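Prolyl-tRNA synthetase (Naegleria fowleri, PDB 6UYH) probably activates proline with ATP and attaches it to tRNA(Pro), and is held here with the inhibitor halofuginone and an ATP analogue. Local coordinates at residues 16-19 against 20-24; 406-409 against 410-414; 460-463 against 464-467. One frame throughout, in Å; residues are numbered along the deposited sequence. Where two conformers were deposited one is given.

In the fold
All three contacts are local and lie at the surface, each with a single buried residue. Contacts 1 and 3 are neighbours, with centres about 11 Å apart. Contact 1 holds the start of helix 22-32 and contact 3 the whole short helix 462-466; both use a side-chain N-cap. They meet where S23 OG and S463 OG lie 2.8 Å apart in a probable hydrogen bond. Contact 2 stands apart, its centre about 21 Å from that of contact 1 and 24 Å from that of contact 3. It lies inside the long helix 391-415, so regular backbone bonds dominate. Contact 1 adds a turn and aliphatic packing. Contact 3 is the most polar, with three waters round one aspartate.

Contact 1. Residues 16-19 against 20-24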
# COMPACT_ATOMS: atom_id res chain seq x y z
N VAL A 16 27.96 -20.15 4.42
CA VAL A 16 27.52 -21.01 5.51
C VAL A 16 26.35 -21.84 5.00
O VAL A 16 25.40 -21.29 4.43
CB VAL A 16 27.11 -20.19 6.75
CG1 VAL A 16 26.52 -21.09 7.82
CG2 VAL A 16 28.31 -19.43 7.30
N LYS A 17 26.40 -23.15 5.22
CA LYS A 17 25.38 -24.04 4.69
C LYS A 17 24.10 -23.99 5.53
O LYS A 17 24.13 -23.73 6.74
CB LYS A 17 25.89 -25.48 4.62
CG LYS A 17 26.99 -25.67 3.58
CD LYS A 17 27.49 -27.11 3.53
CE LYS A 17 26.46 -28.04 2.92
NZ LYS A 17 26.09 -27.65 1.52
N LYS A 18 22.97 -24.24 4.87
CA LYS A 18 21.68 -24.23 5.54
C LYS A 18 21.66 -25.22 6.70
O LYS A 18 21.08 -24.95 7.75
CB LYS A 18 20.58 -24.55 4.54
CG LYS A 18 19.16 -24.19 4.98
CD LYS A 18 18.17 -24.50 3.86
CE LYS A 18 16.77 -24.05 4.22
NZ LYS A 18 15.78 -24.36 3.12
N GLN A 19 22.34 -26.36 6.52
CA GLN A 19 22.43 -27.44 7.50
C GLN A 19 23.46 -27.18 8.59
O GLN A 19 23.51 -27.94 9.57
CB GLN A 19 22.80 -28.75 6.77
CG GLN A 19 24.27 -28.79 6.33
CD GLN A 19 24.54 -29.73 5.16
OE1 GLN A 19 25.55 -30.43 5.13
NE2 GLN A 19 23.66 -29.71 4.17
N GLU A 20 24.34 -26.19 8.42
CA GLU A 20 25.40 -25.92 9.39
C GLU A 20 24.97 -24.94 10.48
O GLU A 20 25.23 -25.15 11.67
CB GLU A 20 26.64 -25.35 8.68
CG GLU A 20 27.53 -26.39 8.02
CD GLU A 20 28.62 -25.76 7.17
OE1 GLU A 20 28.59 -24.53 6.93
OE2 GLU A 20 29.51 -26.51 6.71
N ASN A 21 24.37 -23.83 10.08
CA ASN A 21 23.98 -22.77 11.01
C ASN A 21 22.81 -22.06 10.35
O ASN A 21 23.01 -21.22 9.47
CB ASN A 21 25.14 -21.83 11.30
CG ASN A 21 24.79 -20.77 12.35
OD1 ASN A 21 23.65 -20.33 12.45
ND2 ASN A 21 25.78 -20.37 13.13
N PHE A 22 21.59 -22.43 10.75
CA PHE A 22 20.41 -21.99 10.02
C PHE A 22 20.24 -20.48 10.11
O PHE A 22 19.84 -19.84 9.13
CB PHE A 22 19.17 -22.72 10.56
CG PHE A 22 17.93 -22.52 9.72
CD1 PHE A 22 17.97 -22.70 8.34
CD2 PHE A 22 16.72 -22.17 10.31
CE1 PHE A 22 16.82 -22.51 7.57
CE2 PHE A 22 15.57 -21.99 9.54
CZ PHE A 22 15.63 -22.16 8.17
N SER A 23 20.54 -19.89 11.26
CA SER A 23 20.30 -18.45 11.39
C SER A 23 21.33 -17.64 10.60
O SER A 23 20.99 -16.61 10.01
CB SER A 23 20.27 -18.05 12.87
OG SER A 23 21.50 -18.38 13.50
N GLU A 24 22.57 -18.11 10.55
CA GLU A 24 23.58 -17.41 9.77
C GLU A 24 23.34 -17.60 8.27
O GLU A 24 23.46 -16.64 7.50
CB GLU A 24 24.98 -17.88 10.17
CG GLU A 24 26.11 -17.29 9.33
CD GLU A 24 26.22 -15.77 9.41
OE1 GLU A 24 25.68 -15.16 10.36
OE2 GLU A 24 26.87 -15.18 8.51
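K17 O takes two backbone N-H groups. E20 N gives the shorter bond, 3.0 Å to K17 O, and N21 N adds a weak one. The E20 bond closes a type I beta turn with K18 and Q19 at its corners. The turn leads directly into helix 22-32.

The E20 side chain folds back on the turn. Its OE1 accepts from K17 N at 3.1 Å, and the bond is nearly straight at 173°. The N-H arrives from above the carboxylate plane. K17 thus bonds E20 through both its N and its O. E20 OE1 also lies 3.7 Å from K17 CB. K17 NZ turns to another acid, in a salt bridge with D286.

N21 is the N-cap of the helix. Its OD1 accepts from E24 N at 3.1 Å, which satisfies an N-H of the first turn. N21 CG is anti to the backbone N (chi1 -176°), and this carries the amide over to the helix end.

K18 and F22 run side by side and point the same way. K18 CE meets the edge of the buried F22 ring, 3.7 Å from CE1. K18 NZ continues to the carbonyls of M281 and G284.

V16 packs against the start of the helix with both methyls. V16 CG1 touches N21 CB at 3.8 Å. V16 CG2 rests 3.7 Å from E24 CG, where the two side chains cross at about a right angle.

Contact 2. Residues 406-409 against 410-414; sequences LNKA and RKEMN. With EDO (1,2-ethanediol), chain Z.
R410 CB lies 3.5 Å from L406 O, one turn back on the alpha helix 391-415. The R410 chain runs on through CG and CD, then bends at chi3 (-52°). NE sits beyond the bend and donates to a water at 2.8 Å. This water lies in the guanidinium plane, at its edge. It donates in turn to N407 OD1, so it bridges two side chains three residues apart. R410 NH2 lies against the L406 side chain, 3.6 Å from L406 CD2. L406 and R410 lie side by side and point the same way. This gives the guanidinium a nonpolar neighbour within its own helix. R410 NH1 forms a salt bridge with E196, outside this helix.

The amide of N407 is held at both ends. Its ND2 donates to O2 of a 1,2-ethanediol at 2.7 Å. This molecule probably came from the crystallisation liquor. S404 OG also bonds it.

Beneath the side chains, four backbone bonds keep the i to i+4 pattern. They run from R410, K411, E412 and M413 back to L406, N407, K408 and A409. The A409 and M413 side chains pack on P202, which ties this helix to a loop.

K408 and E412 carry opposite charges one turn apart but stop short of a salt bridge, with K408 NZ 4.6 Å from E412 OE2. The attraction is probably modest; K408 is exposed, while E412 also touches A228. The acid instead meets the lysine chain, and E412 OE2 lies 3.5 Å from K408 CE.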
# COMPACT_ATOMS: atom_id res chain seq x y z
N LEU A 406 6.53 -27.22 -4.73
CA LEU A 406 5.46 -27.49 -3.78
C LEU A 406 5.41 -28.97 -3.40
O LEU A 406 5.23 -29.32 -2.23
CB LEU A 406 4.12 -27.04 -4.38
CG LEU A 406 2.85 -27.38 -3.59
CD1 LEU A 406 2.92 -26.72 -2.24
CD2 LEU A 406 1.60 -26.95 -4.37
N ASN A 407 5.59 -29.85 -4.39
CA ASN A 407 5.53 -31.28 -4.12
C ASN A 407 6.68 -31.73 -3.22
O ASN A 407 6.48 -32.55 -2.32
CB ASN A 407 5.57 -32.06 -5.44
CG ASN A 407 4.27 -31.94 -6.21
OD1 ASN A 407 3.22 -31.67 -5.64
ND2 ASN A 407 4.34 -32.15 -7.52
N LYS A 408 7.88 -31.21 -3.46
CA LYS A 408 9.03 -31.55 -2.62
C LYS A 408 8.79 -31.12 -1.17
O LYS A 408 9.06 -31.88 -0.24
CB LYS A 408 10.29 -30.90 -3.17
CG LYS A 408 11.55 -31.14 -2.34
CD LYS A 408 12.78 -30.44 -2.95
CE LYS A 408 14.05 -30.77 -2.17
NZ LYS A 408 15.27 -30.07 -2.66
N ALA A 409 8.29 -29.90 -0.98
CA ALA A 409 8.06 -29.41 0.37
C ALA A 409 6.94 -30.19 1.05
O ALA A 409 7.01 -30.46 2.26
CB ALA A 409 7.74 -27.92 0.34
N ARG A 410 5.90 -30.57 0.30
CA ARG A 410 4.81 -31.32 0.93
C ARG A 410 5.28 -32.71 1.33
O ARG A 410 4.89 -33.22 2.39
CB ARG A 410 3.60 -31.41 0.01
CG ARG A 410 2.30 -31.73 0.79
CD ARG A 410 1.15 -32.15 -0.10
NE ARG A 410 0.89 -31.21 -1.19
CZ ARG A 410 0.26 -30.04 -1.05
NH1 ARG A 410 -0.17 -29.65 0.15
NH2 ARG A 410 0.07 -29.27 -2.11
N LYS A 411 6.10 -33.35 0.49
CA LYS A 411 6.62 -34.67 0.85
C LYS A 411 7.50 -34.59 2.09
O LYS A 411 7.37 -35.43 3.00
CB LYS A 411 7.40 -35.25 -0.33
CG LYS A 411 8.06 -36.60 -0.10
CD LYS A 411 8.81 -37.01 -1.37
CE LYS A 411 10.01 -37.89 -1.08
NZ LYS A 411 9.60 -39.19 -0.50
N GLU A 412 8.37 -33.59 2.17
CA GLU A 412 9.17 -33.37 3.37
C GLU A 412 8.27 -33.15 4.59
O GLU A 412 8.48 -33.76 5.65
CB GLU A 412 10.11 -32.18 3.20
CG GLU A 412 11.21 -32.38 2.16
CD GLU A 412 12.18 -31.20 2.11
OE1 GLU A 412 12.26 -30.46 3.12
OE2 GLU A 412 12.85 -31.02 1.08
N MET A 413 7.27 -32.29 4.46
CA MET A 413 6.41 -31.99 5.60
C MET A 413 5.69 -33.25 6.09
O MET A 413 5.67 -33.54 7.30
CB MET A 413 5.40 -30.90 5.25
CG MET A 413 4.48 -30.55 6.42
SD MET A 413 3.42 -29.14 6.10
CE MET A 413 2.27 -29.90 4.96
N ASN A 414 5.10 -34.01 5.17
CA ASN A 414 4.30 -35.17 5.56
C ASN A 414 5.17 -36.25 6.20
O ASN A 414 4.72 -36.93 7.13
CB ASN A 414 3.55 -35.73 4.35
CG ASN A 414 2.35 -34.90 3.98
OD1 ASN A 414 1.73 -34.27 4.84
ND2 ASN A 414 2.01 -34.88 2.69
C1 EDO Z . 8.25 -33.89 -9.66
O1 EDO Z . 9.23 -32.85 -9.56
C2 EDO Z . 7.09 -33.59 -8.73
O2 EDO Z . 6.18 -32.70 -9.38
O HOH W 1 1.89 -32.58 -3.36

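Contact 3. Residues 460-463 against 464-467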
# COMPACT_ATOMS: atom_id res chain seq x y z
N GLN A 460 17.80 -28.41 21.76
CA GLN A 460 17.71 -27.65 20.52
C GLN A 460 19.10 -27.15 20.14
O GLN A 460 20.03 -27.16 20.94
CB GLN A 460 16.72 -26.48 20.64
CG GLN A 460 17.21 -25.33 21.51
CD GLN A 460 16.22 -24.16 21.58
OE1 GLN A 460 15.33 -24.01 20.74
NE2 GLN A 460 16.37 -23.32 22.60
N SER A 461 19.22 -26.71 18.89
CA SER A 461 20.51 -26.29 18.37
C SER A 461 20.94 -24.96 18.97
O SER A 461 20.12 -24.15 19.43
CB SER A 461 20.45 -26.15 16.85
OG SER A 461 19.65 -25.04 16.48
N GLN A 462 22.25 -24.72 18.97
CA GLN A 462 22.76 -23.44 19.43
C GLN A 462 22.20 -22.30 18.60
O GLN A 462 21.89 -21.23 19.13
CB GLN A 462 24.29 -23.44 19.39
CG GLN A 462 24.90 -22.17 19.95
CD GLN A 462 24.50 -21.93 21.40
OE1 GLN A 462 24.68 -22.80 22.26
NE2 GLN A 462 23.95 -20.75 21.67
N SER A 463 22.04 -22.51 17.29
CA SER A 463 21.46 -21.49 16.42
C SER A 463 20.04 -21.15 16.83
O SER A 463 19.66 -19.98 16.86
CB SER A 463 21.49 -21.96 14.96
OG SER A 463 20.80 -21.05 14.11
N ASP A 464 19.23 -22.17 17.13
CA ASP A 464 17.86 -21.90 17.57
C ASP A 464 17.86 -21.18 18.92
O ASP A 464 17.07 -20.25 19.12
CB ASP A 464 17.06 -23.20 17.67
CG ASP A 464 16.61 -23.71 16.30
OD1 ASP A 464 17.00 -23.12 15.26
OD2 ASP A 464 15.86 -24.71 16.29
N ALA A 465 18.71 -21.60 19.85
CA ALA A 465 18.78 -20.92 21.14
C ALA A 465 19.18 -19.46 20.96
O ALA A 465 18.66 -18.58 21.66
CB ALA A 465 19.74 -21.65 22.07
N ASN A 466 20.10 -19.18 20.03
CA ASN A 466 20.51 -17.81 19.75
C ASN A 466 19.38 -16.99 19.12
O ASN A 466 19.31 -15.77 19.34
CB ASN A 466 21.72 -17.79 18.82
CG ASN A 466 22.97 -18.34 19.47
OD1 ASN A 466 22.99 -18.63 20.66
ND2 ASN A 466 24.04 -18.46 18.68
N THR A 467 18.52 -17.62 18.33
CA THR A 467 17.36 -16.98 17.73
C THR A 467 16.23 -16.75 18.74
O THR A 467 15.14 -16.30 18.37
CB THR A 467 16.89 -17.81 16.52
OG1 THR A 467 18.00 -18.05 15.65
CG2 THR A 467 15.81 -17.11 15.70
O HOH W 2 18.88 -24.84 13.98
O HOH W 3 16.95 -27.09 17.10
O HOH W 4 17.98 -21.09 13.91
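S461 and D464 form the tight side of this contact, at the N-terminus of the short helix 462-466 in the C-terminal prolyl-tRNA synthetase family region. S461 is the N-cap: its OG accepts from D464 N at 3.0 Å. The reverse link, which would complete a capping box if direct, runs through water: S461 N donates to a water that donates to D464 OD2 at 2.7 Å. A second water joins S461 OG to D464 OD1. A third links S463 OG to the same D464 OD1. S463 OG is also hydrogen-bonded to S23 OG, beside the N-cap of helix 22-32. Q460 OE1 lies 3.6 Å from D464 CB, its amide plane steeply turned from the carboxylate (80°). The buried carboxylate has outside partners too: OD2 makes a salt bridge with R232, and OD1 accepts from N230 ND2. Q460 NE2 bonds L469 O.

The helix end is compact too. S463 O accepts from T467 N at 3.0 Å and from T467 OG1 at 2.8 Å. The two donors come from opposite faces of the carbonyl plane. T467 OG1 is anti to its carbonyl carbon (chi1 -52°), which turns the hydroxyl back toward the helix.

The outer side is looser. Q462 and N466 are exposed, with amide planes 49° apart. They are joined reliably through the backbone, N466 N to Q462 O. The side-chain bond, Q462 NE2 to N466 OD1, is doubtful, because its modelled 2.5 Å is too short to trust. By contrast, an arginine, an amide N-H and three waters surround the D464 carboxylate. Such surroundings would probably stabilise its charge and keep it in place at the helix start.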